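Local coordinates for protein copper-containing nitrite reductase (Thermus scotoductus, PDB 6HBE) that probably reduces nitrite to nitric oxide with electrons from cytochrome c, as a homotrimeric, three-domain copper enzyme of the multicopper oxidase family, at residues C[22-27]-C[61-66]; C[103-108]-C[134-139]; C[155-160]-C[289-294]. All blocks are in the same frame, centred on the assembly; numbering follows the deposited sequence.

Interaction 1 (C[22-27]-C[61-66]); sequences RHFTLE and DTVHIT
Five backbone hydrogen bonds lace strand 22-27 to strand 62-66 in parallel register. Arg22 N gives to Thr62 O, and Arg22 O receives His64 N at 2.8 Å, almost straight at 175°. Phe24 repeats the pattern: its N binds His64 O, its O takes Thr66 N, and Leu26 N closes the series on Thr66 O. Each donor meets its carbonyl nearly along the C=O axis. CA-H...O contacts intervene, as from Thr25 CA to Thr66 O at 3.3 Å.

These are neighbouring strands of a mixed sheet in the N-terminal cupredoxin domain, a Greek-key β-sandwich; strand 98-104 flanks 62-69 on its other side.

Side chains alternate between faces. On the face of His23, His64, Thr25 and Thr66, the polar link is His23 NE2 donating to Thr66 OG1 at 2.7 Å. His23 CG stands anti to the backbone N (chi1 -179°), which leans the ring across the neighbouring strand and puts OG1 within 7° of the ring plane. That hydroxyl also bonds Glu100, while His64 is held by Ser102 and Glu21.

On the other face branched Val63 and Ile65 suit Phe24 by offering it methyls. Val63 CG1 lies at the edge of the Phe24 ring, 4.1 Å from CD2, and Ile65 CD1 packs on Phe24 CB; the ring also touches Leu55 and Val57. Arg22, bent at chi2 and chi3, brings its guanidinium beside that ring, so that Phe24 CZ sits 3.5 Å above one face of the guanidinium, toward its rim. Its NH1 bonds Val56 O and a water that donates to Asp61 OD2, itself held by Glu58 N.

Interaction 2 (C[103-108]-C[134-139]); sequences FTADFP and IVVEPK
The ring of Phe103 meets the other segment at its edge, where CD1 of Ile134 lies near the ring plane, 4.5 Å from CZ. This is a loose touch between bulky apolar groups, and both also pack on Ile79. The pyrrolidine rings of Pro108 and Pro138 cross obliquely and meet chiefly through their CB atoms, 3.6 Å apart.

Between these two contacts Val136 turns both of its methyls to the other segment. CG1, anti to the backbone N (chi1 -177°), reaches Ala105 CB at 3.8 Å and Phe107 O at 3.5 Å; CG2 lies a little farther from both. Ala105, at the centre of an inverse gamma turn, suits this place because its single methyl lets the turn come close to the valine. An alanine in place of Val136 would remove both methyls, and would probably loosen the packing of the turn at Ala105 and Phe107 against the strand. Val136 also touches Val57 and Phe111. Pro108 CA lies 3.5 Å from Val136 O, so the backbones also touch.

The contact joins the end of strand 98-104 and its following loop to strand 131-137 and Pro138, linking the two sheets of the N-terminal cupredoxin sandwich. Phe107 packs on Ile221 of a neighbouring subunit. With no hydrogen bond between the segments, their cohesion probably rests on close fit and the exclusion of water, well served by branched and cyclic apolar residues.

Interaction 3 (C[155-160]-C[289-294]); sequences KLYIIQ and IPEVRA
Glu291 takes the crowded first torsion, with CG between the backbone N and the carbonyl carbon (chi1 66°), and is extended beyond. Tyr157 has CG anti to its carbonyl carbon (chi1 -59°), and the two side chains cross obliquely, with ring and carboxylate planes 67° apart. Glu291 OE1 therefore reaches the ring edge, 3.7 Å from Tyr157 CE1. One water joins the two ends, donating to Glu291 OE1 at 2.6 Å and hydrogen-bonded to Tyr157 OH at 2.5 Å. Tyrosine suits the place, its ring packing inside while its hydroxyl reaches this water.

The backbones make a single bridge, Leu156 opposite Val292. Tyr157 N donates to Val292 O at 2.9 Å, and that oxygen also lies in plane at the Tyr157 ring edge; the return bond, Val292 N to Lys155 O, is weak at 3.5 Å. Beside the bridge Leu156 CD2 touches Val292 CG2 closely, at 3.5 Å. Ala294, small enough to lie close to the strand, sets its CB 3.9 Å from Tyr157 CB and also touches Ile159 CG1.

The irregular segment 289-294, part of the linker after strand 277-282, lies along strand 154-163 of the second cupredoxin domain. Strand 199-208, whose Tyr203 stacks with Tyr157, neighbours 154-163 in its sheet, as does 177-180 on the opposite edge; Asn181 bonds Ile159 N and Tyr157 O. Met133 of the first domain touches Tyr157, Ile159 and Ala294.

From the N terminus the contacts follow in series, none nesting in or crossing another. Interaction 1 closes a loop of 33 residues within the first cupredoxin domain, pairing strands 21-36 and 62-69. Interaction 2 opens later and closes 25 residues, tying the end of strand 98-104 to the end of strand 131-137. It joins interaction 1 directly, since strands 62-69 and 98-104 are sheet neighbours with probable backbone hydrogen bonds from Val63 to Phe103 and Ala105 to Asp61. Interaction 3 spans 128 residues, bringing the linker back onto the second domain; Val135 of strand 131-137 packs on Tyr157, so interactions 2 and 3 meet across the domain boundary.

Interaction 1 (C[22-27]-C[61-66])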
loop_
_atom_site.group_PDB
_atom_site.type_symbol
_atom_site.label_atom_id
_atom_site.label_comp_id
_atom_site.label_asym_id
_atom_site.label_seq_id
_atom_site.Cartn_x
_atom_site.Cartn_y
_atom_site.Cartn_z
ATOM N N ARG C 22 -15.294 -2.173 36.945
ATOM C CA ARG C 22 -15.863 -1.337 35.911
ATOM C C ARG C 22 -16.647 -2.240 35.003
ATOM O O ARG C 22 -16.172 -3.320 34.639
ATOM C CB ARG C 22 -14.746 -0.646 35.121
ATOM C CG ARG C 22 -13.860 0.289 35.929
ATOM C CD ARG C 22 -14.685 1.403 36.574
ATOM N NE ARG C 22 -15.625 1.960 35.597
ATOM C CZ ARG C 22 -15.294 2.802 34.611
ATOM N NH1 ARG C 22 -14.041 3.257 34.480
ATOM N NH2 ARG C 22 -16.233 3.225 33.762
ATOM N N HIS C 23 -17.825 -1.798 34.592
ATOM C CA HIS C 23 -18.672 -2.621 33.779
ATOM C C HIS C 23 -19.094 -1.896 32.513
ATOM O O HIS C 23 -19.523 -0.747 32.570
ATOM C CB HIS C 23 -19.890 -3.080 34.591
ATOM C CG HIS C 23 -20.802 -3.968 33.812
ATOM N ND1 HIS C 23 -22.172 -3.839 33.834
ATOM C CD2 HIS C 23 -20.528 -4.964 32.934
ATOM C CE1 HIS C 23 -22.706 -4.731 33.017
ATOM N NE2 HIS C 23 -21.727 -5.417 32.447
ATOM N N PHE C 24 -18.965 -2.582 31.373
ATOM C CA PHE C 24 -19.291 -2.037 30.072
ATOM C C PHE C 24 -20.146 -3.012 29.280
ATOM O O PHE C 24 -19.895 -4.229 29.305
ATOM C CB PHE C 24 -18.003 -1.727 29.265
ATOM C CG PHE C 24 -17.043 -0.785 29.962
ATOM C CD1 PHE C 24 -17.278 0.587 29.991
ATOM C CD2 PHE C 24 -15.921 -1.278 30.613
ATOM C CE1 PHE C 24 -16.390 1.451 30.619
ATOM C CE2 PHE C 24 -15.025 -0.428 31.251
ATOM C CZ PHE C 24 -15.259 0.945 31.259
ATOM N N THR C 25 -21.110 -2.472 28.529
ATOM C CA THR C 25 -21.988 -3.267 27.687
ATOM C C THR C 25 -21.785 -2.927 26.205
ATOM O O THR C 25 -21.885 -1.768 25.814
ATOM C CB THR C 25 -23.467 -3.111 28.077
ATOM O OG1 THR C 25 -23.625 -3.463 29.462
ATOM C CG2 THR C 25 -24.337 -4.062 27.239
ATOM N N LEU C 26 -21.415 -3.935 25.406
ATOM C CA LEU C 26 -21.331 -3.790 23.949
ATOM C C LEU C 26 -22.422 -4.588 23.242
ATOM O O LEU C 26 -22.602 -5.786 23.536
ATOM C CB LEU C 26 -19.939 -4.234 23.449
ATOM C CG LEU C 26 -18.750 -3.434 23.986
ATOM C CD1 LEU C 26 -17.431 -4.060 23.579
ATOM C CD2 LEU C 26 -18.807 -1.976 23.517
ATOM N N GLU C 27 -23.096 -3.960 22.278
ATOM C CA GLU C 27 -24.190 -4.547 21.553
ATOM C C GLU C 27 -23.909 -4.631 20.043
ATOM O O GLU C 27 -23.939 -3.616 19.332
ATOM C CB GLU C 27 -25.484 -3.755 21.812
ATOM C CG GLU C 27 -25.857 -3.695 23.296
ATOM C CD GLU C 27 -27.263 -3.156 23.546
ATOM O OE1 GLU C 27 -27.734 -2.316 22.750
ATOM O OE2 GLU C 27 -27.893 -3.577 24.543
ATOM N N ASP C 61 -7.507 -2.112 37.389
ATOM C CA ASP C 61 -8.956 -2.346 37.506
ATOM C C ASP C 61 -9.376 -3.728 37.021
ATOM O O ASP C 61 -8.738 -4.324 36.129
ATOM C CB ASP C 61 -9.790 -1.312 36.738
ATOM C CG ASP C 61 -9.797 0.068 37.395
ATOM O OD1 ASP C 61 -9.274 0.224 38.526
ATOM O OD2 ASP C 61 -10.323 1.010 36.761
ATOM N N THR C 62 -10.477 -4.217 37.598
ATOM C CA THR C 62 -11.172 -5.385 37.077
ATOM C C THR C 62 -12.213 -4.906 36.081
ATOM O O THR C 62 -13.076 -4.072 36.401
ATOM C CB THR C 62 -11.814 -6.226 38.202
ATOM O OG1 THR C 62 -10.790 -6.672 39.096
ATOM C CG2 THR C 62 -12.532 -7.408 37.650
ATOM N N VAL C 63 -12.154 -5.446 34.868
ATOM C CA VAL C 63 -13.030 -5.002 33.786
ATOM C C VAL C 63 -14.024 -6.110 33.505
ATOM O O VAL C 63 -13.616 -7.224 33.136
ATOM C CB VAL C 63 -12.217 -4.690 32.505
ATOM C CG1 VAL C 63 -13.126 -4.200 31.383
ATOM C CG2 VAL C 63 -11.099 -3.687 32.800
ATOM N N HIS C 64 -15.317 -5.813 33.648
ATOM C CA HIS C 64 -16.377 -6.756 33.323
ATOM C C HIS C 64 -16.966 -6.282 32.010
ATOM O O HIS C 64 -17.349 -5.121 31.916
ATOM C CB HIS C 64 -17.513 -6.779 34.394
ATOM C CG HIS C 64 -17.064 -7.148 35.779
ATOM N ND1 HIS C 64 -16.722 -8.436 36.143
ATOM C CD2 HIS C 64 -16.927 -6.397 36.902
ATOM C CE1 HIS C 64 -16.367 -8.458 37.416
ATOM N NE2 HIS C 64 -16.494 -7.236 37.903
ATOM N N ILE C 65 -17.048 -7.173 31.022
ATOM C CA ILE C 65 -17.716 -6.913 29.747
ATOM C C ILE C 65 -19.002 -7.742 29.638
ATOM O O ILE C 65 -18.994 -8.948 29.927
ATOM C CB ILE C 65 -16.812 -7.312 28.537
ATOM C CG1 ILE C 65 -15.473 -6.569 28.558
ATOM C CG2 ILE C 65 -17.566 -7.147 27.215
ATOM C CD1 ILE C 65 -15.577 -5.061 28.417
ATOM N N THR C 66 -20.082 -7.114 29.189
ATOM C CA THR C 66 -21.290 -7.812 28.806
ATOM C C THR C 66 -21.427 -7.603 27.322
ATOM O O THR C 66 -21.499 -6.477 26.889
ATOM C CB THR C 66 -22.544 -7.264 29.533
ATOM O OG1 THR C 66 -22.438 -7.572 30.927
ATOM C CG2 THR C 66 -23.809 -7.879 29.000
HETATM O O HOH W 1 -11.923 3.374 36.650
#

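Interaction 2 (C[103-108]-C[134-139])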
loop_
_atom_site.group_PDB
_atom_site.type_symbol
_atom_site.label_atom_id
_atom_site.label_comp_id
_atom_site.label_asym_id
_atom_site.label_seq_id
_atom_site.Cartn_x
_atom_site.Cartn_y
_atom_site.Cartn_z
ATOM N N PHE C 103 -11.618 -9.514 33.126
ATOM C CA PHE C 103 -10.150 -9.575 33.110
ATOM C C PHE C 103 -9.592 -8.426 33.915
ATOM O O PHE C 103 -10.295 -7.465 34.144
ATOM C CB PHE C 103 -9.583 -9.563 31.669
ATOM C CG PHE C 103 -9.866 -8.298 30.897
ATOM C CD1 PHE C 103 -11.078 -8.117 30.251
ATOM C CD2 PHE C 103 -8.909 -7.286 30.819
ATOM C CE1 PHE C 103 -11.348 -6.942 29.547
ATOM C CE2 PHE C 103 -9.161 -6.112 30.104
ATOM C CZ PHE C 103 -10.382 -5.942 29.470
ATOM N N THR C 104 -8.345 -8.533 34.362
ATOM C CA THR C 104 -7.648 -7.428 34.987
ATOM C C THR C 104 -6.814 -6.662 33.949
ATOM O O THR C 104 -6.127 -7.279 33.135
ATOM C CB THR C 104 -6.735 -7.940 36.123
ATOM O OG1 THR C 104 -7.546 -8.676 37.046
ATOM C CG2 THR C 104 -6.105 -6.807 36.880
ATOM N N ALA C 105 -6.877 -5.324 33.998
ATOM C CA ALA C 105 -6.080 -4.467 33.115
ATOM C C ALA C 105 -4.671 -4.318 33.652
ATOM O O ALA C 105 -4.356 -3.352 34.344
ATOM C CB ALA C 105 -6.754 -3.104 32.952
ATOM N N ASP C 106 -3.818 -5.281 33.313
ATOM C CA ASP C 106 -2.438 -5.354 33.826
ATOM C C ASP C 106 -1.428 -4.476 33.096
ATOM O O ASP C 106 -0.324 -4.304 33.582
ATOM C CB ASP C 106 -1.920 -6.814 33.753
ATOM C CG ASP C 106 -2.729 -7.788 34.616
ATOM O OD1 ASP C 106 -3.463 -7.342 35.515
ATOM O OD2 ASP C 106 -2.623 -9.010 34.392
ATOM N N PHE C 107 -1.779 -3.967 31.916
ATOM C CA PHE C 107 -0.845 -3.215 31.079
ATOM C C PHE C 107 -1.432 -1.845 30.689
ATOM O O PHE C 107 -2.521 -1.788 30.070
ATOM C CB PHE C 107 -0.530 -4.013 29.794
ATOM C CG PHE C 107 0.331 -5.232 30.021
ATOM C CD1 PHE C 107 -0.251 -6.454 30.355
ATOM C CD2 PHE C 107 1.713 -5.161 29.917
ATOM C CE1 PHE C 107 0.532 -7.580 30.561
ATOM C CE2 PHE C 107 2.513 -6.294 30.114
ATOM C CZ PHE C 107 1.915 -7.505 30.429
ATOM N N PRO C 108 -0.711 -0.759 30.996
ATOM C CA PRO C 108 -1.209 0.583 30.635
ATOM C C PRO C 108 -1.078 0.871 29.135
ATOM O O PRO C 108 -0.133 0.370 28.503
ATOM C CB PRO C 108 -0.333 1.516 31.467
ATOM C CG PRO C 108 0.898 0.770 31.732
ATOM C CD PRO C 108 0.549 -0.687 31.753
ATOM N N ILE C 134 -10.194 1.024 23.932
ATOM C CA ILE C 134 -10.172 0.944 25.392
ATOM C C ILE C 134 -8.835 1.482 25.857
ATOM O O ILE C 134 -7.777 1.051 25.359
ATOM C CB ILE C 134 -10.484 -0.466 26.008
ATOM C CG1 ILE C 134 -10.274 -0.452 27.549
ATOM C CG2 ILE C 134 -9.632 -1.565 25.407
ATOM C CD1 ILE C 134 -10.881 -1.636 28.267
ATOM N N VAL C 135 -8.901 2.465 26.762
ATOM C CA VAL C 135 -7.748 3.101 27.372
ATOM C C VAL C 135 -7.563 2.614 28.809
ATOM O O VAL C 135 -8.538 2.592 29.596
ATOM C CB VAL C 135 -7.897 4.647 27.429
ATOM C CG1 VAL C 135 -6.686 5.296 28.074
ATOM C CG2 VAL C 135 -8.121 5.222 26.030
ATOM N N VAL C 136 -6.322 2.277 29.132
ATOM C CA VAL C 136 -5.867 1.899 30.481
ATOM C C VAL C 136 -4.870 2.940 30.967
ATOM O O VAL C 136 -3.716 2.964 30.554
ATOM C CB VAL C 136 -5.246 0.473 30.513
ATOM C CG1 VAL C 136 -4.856 0.071 31.937
ATOM C CG2 VAL C 136 -6.207 -0.551 29.944
ATOM N N GLU C 137 -5.330 3.835 31.842
ATOM C CA GLU C 137 -4.492 4.941 32.336
ATOM C C GLU C 137 -3.453 4.415 33.318
ATOM O O GLU C 137 -3.839 3.750 34.286
ATOM C CB GLU C 137 -5.324 5.950 33.148
ATOM C CG GLU C 137 -5.808 7.172 32.436
ATOM C CD GLU C 137 -4.752 7.998 31.679
ATOM O OE1 GLU C 137 -5.059 8.262 30.535
ATOM O OE2 GLU C 137 -3.700 8.445 32.189
ATOM N N PRO C 138 -2.160 4.751 33.118
ATOM C CA PRO C 138 -1.111 4.202 33.972
ATOM C C PRO C 138 -1.096 4.787 35.382
ATOM O O PRO C 138 -1.494 5.941 35.584
ATOM C CB PRO C 138 0.174 4.610 33.263
ATOM C CG PRO C 138 -0.184 5.860 32.522
ATOM C CD PRO C 138 -1.603 5.652 32.083
ATOM N N LYS C 139 -0.604 3.992 36.332
ATOM C CA LYS C 139 -0.359 4.477 37.675
ATOM C C LYS C 139 0.820 5.437 37.640
ATOM O O LYS C 139 0.764 6.468 38.265
ATOM C CB LYS C 139 -0.059 3.331 38.651
ATOM C CG LYS C 139 -1.224 2.370 38.863
ATOM C CD LYS C 139 -1.484 2.070 40.343
ATOM C CE LYS C 139 -2.628 1.075 40.513
ATOM N NZ LYS C 139 -2.221 -0.324 40.183
#

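Interaction 3 (C[155-160]-C[289-294])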
loop_
_atom_site.group_PDB
_atom_site.type_symbol
_atom_site.label_atom_id
_atom_site.label_comp_id
_atom_site.label_asym_id
_atom_site.label_seq_id
_atom_site.Cartn_x
_atom_site.Cartn_y
_atom_site.Cartn_z
ATOM N N LYS C 155 -7.981 16.553 27.028
ATOM C CA LYS C 155 -7.677 15.226 26.456
ATOM C C LYS C 155 -8.458 15.052 25.162
ATOM O O LYS C 155 -9.650 15.361 25.105
ATOM C CB LYS C 155 -8.047 14.128 27.442
ATOM C CG LYS C 155 -7.176 14.118 28.696
ATOM C CD LYS C 155 -7.666 13.045 29.664
ATOM C CE LYS C 155 -6.667 12.818 30.802
ATOM N NZ LYS C 155 -7.149 11.751 31.719
ATOM N N LEU C 156 -7.779 14.527 24.137
ATOM C CA LEU C 156 -8.357 14.303 22.826
ATOM C C LEU C 156 -8.126 12.813 22.510
ATOM O O LEU C 156 -6.980 12.367 22.521
ATOM C CB LEU C 156 -7.657 15.157 21.785
ATOM C CG LEU C 156 -7.662 16.683 21.987
ATOM C CD1 LEU C 156 -6.913 17.334 20.843
ATOM C CD2 LEU C 156 -9.083 17.236 22.043
ATOM N N TYR C 157 -9.209 12.084 22.264
ATOM C CA TYR C 157 -9.173 10.651 21.912
ATOM C C TYR C 157 -9.569 10.507 20.444
ATOM O O TYR C 157 -10.689 10.917 20.042
ATOM C CB TYR C 157 -10.095 9.855 22.825
ATOM C CG TYR C 157 -9.794 9.927 24.331
ATOM C CD1 TYR C 157 -10.393 10.906 25.134
ATOM C CD2 TYR C 157 -9.030 8.973 24.961
ATOM C CE1 TYR C 157 -10.194 10.957 26.507
ATOM C CE2 TYR C 157 -8.832 9.002 26.334
ATOM C CZ TYR C 157 -9.420 10.020 27.107
ATOM O OH TYR C 157 -9.233 10.092 28.476
ATOM N N ILE C 158 -8.654 9.950 19.634
ATOM C CA ILE C 158 -8.821 9.916 18.170
ATOM C C ILE C 158 -8.587 8.500 17.585
ATOM O O ILE C 158 -7.524 7.925 17.799
ATOM C CB ILE C 158 -7.780 10.860 17.488
ATOM C CG1 ILE C 158 -7.887 12.314 17.997
ATOM C CG2 ILE C 158 -7.941 10.835 15.962
ATOM C CD1 ILE C 158 -9.060 13.069 17.420
ATOM N N ILE C 159 -9.542 7.995 16.806
ATOM C CA ILE C 159 -9.338 6.799 15.967
ATOM C C ILE C 159 -9.275 7.226 14.521
ATOM O O ILE C 159 -10.106 8.035 14.091
ATOM C CB ILE C 159 -10.458 5.749 16.157
ATOM C CG1 ILE C 159 -10.199 4.965 17.453
ATOM C CG2 ILE C 159 -10.566 4.802 14.970
ATOM C CD1 ILE C 159 -11.343 4.065 17.911
ATOM N N GLN C 160 -8.283 6.695 13.804
ATOM C CA GLN C 160 -8.249 6.711 12.355
ATOM C C GLN C 160 -8.753 5.396 11.792
ATOM O O GLN C 160 -8.287 4.348 12.216
ATOM C CB GLN C 160 -6.820 6.996 11.839
ATOM C CG GLN C 160 -6.770 7.150 10.317
ATOM C CD GLN C 160 -5.370 7.478 9.791
ATOM O OE1 GLN C 160 -4.667 8.373 10.306
ATOM N NE2 GLN C 160 -4.942 6.727 8.773
ATOM N N ILE C 289 -14.097 22.957 26.462
ATOM C CA ILE C 289 -15.154 22.052 26.012
ATOM C C ILE C 289 -15.002 20.684 26.656
ATOM O O ILE C 289 -13.946 20.379 27.228
ATOM C CB ILE C 289 -15.206 21.926 24.487
ATOM C CG1 ILE C 289 -13.905 21.304 23.913
ATOM C CG2 ILE C 289 -15.525 23.283 23.880
ATOM C CD1 ILE C 289 -14.173 20.524 22.636
ATOM N N PRO C 290 -16.052 19.859 26.581
ATOM C CA PRO C 290 -15.877 18.480 27.063
ATOM C C PRO C 290 -14.874 17.686 26.195
ATOM O O PRO C 290 -14.712 17.991 25.003
ATOM C CB PRO C 290 -17.276 17.871 26.931
ATOM C CG PRO C 290 -18.206 18.997 26.612
ATOM C CD PRO C 290 -17.396 20.079 26.002
ATOM N N GLU C 291 -14.221 16.703 26.803
ATOM C CA GLU C 291 -13.233 15.869 26.109
ATOM C C GLU C 291 -13.753 15.284 24.794
ATOM O O GLU C 291 -14.923 14.905 24.666
ATOM C CB GLU C 291 -12.687 14.782 27.028
ATOM C CG GLU C 291 -13.693 13.743 27.458
ATOM C CD GLU C 291 -13.105 12.643 28.334
ATOM O OE1 GLU C 291 -12.085 12.877 29.010
ATOM O OE2 GLU C 291 -13.681 11.536 28.314
ATOM N N VAL C 292 -12.866 15.194 23.815
ATOM C CA VAL C 292 -13.212 14.665 22.488
ATOM C C VAL C 292 -13.098 13.144 22.604
ATOM O O VAL C 292 -12.001 12.624 22.836
ATOM C CB VAL C 292 -12.287 15.229 21.399
ATOM C CG1 VAL C 292 -12.553 14.570 20.032
ATOM C CG2 VAL C 292 -12.501 16.736 21.284
ATOM N N ARG C 293 -14.236 12.462 22.512
ATOM C CA ARG C 293 -14.307 10.995 22.611
ATOM C C ARG C 293 -14.088 10.325 21.228
ATOM O O ARG C 293 -14.544 10.829 20.161
ATOM C CB ARG C 293 -15.676 10.569 23.181
ATOM C CG ARG C 293 -16.028 11.186 24.539
ATOM C CD ARG C 293 -17.467 10.895 24.967
ATOM N NE ARG C 293 -17.646 9.467 25.190
ATOM C CZ ARG C 293 -17.186 8.766 26.225
ATOM N NH1 ARG C 293 -16.577 9.339 27.249
ATOM N NH2 ARG C 293 -17.401 7.449 26.249
ATOM N N ALA C 294 -13.514 9.129 21.256
ATOM C CA ALA C 294 -13.185 8.410 20.018
ATOM C C ALA C 294 -14.358 7.553 19.586
ATOM O O ALA C 294 -14.252 6.312 19.550
ATOM C CB ALA C 294 -11.947 7.585 20.216
HETATM O O HOH W 2 -11.112 10.652 30.017
#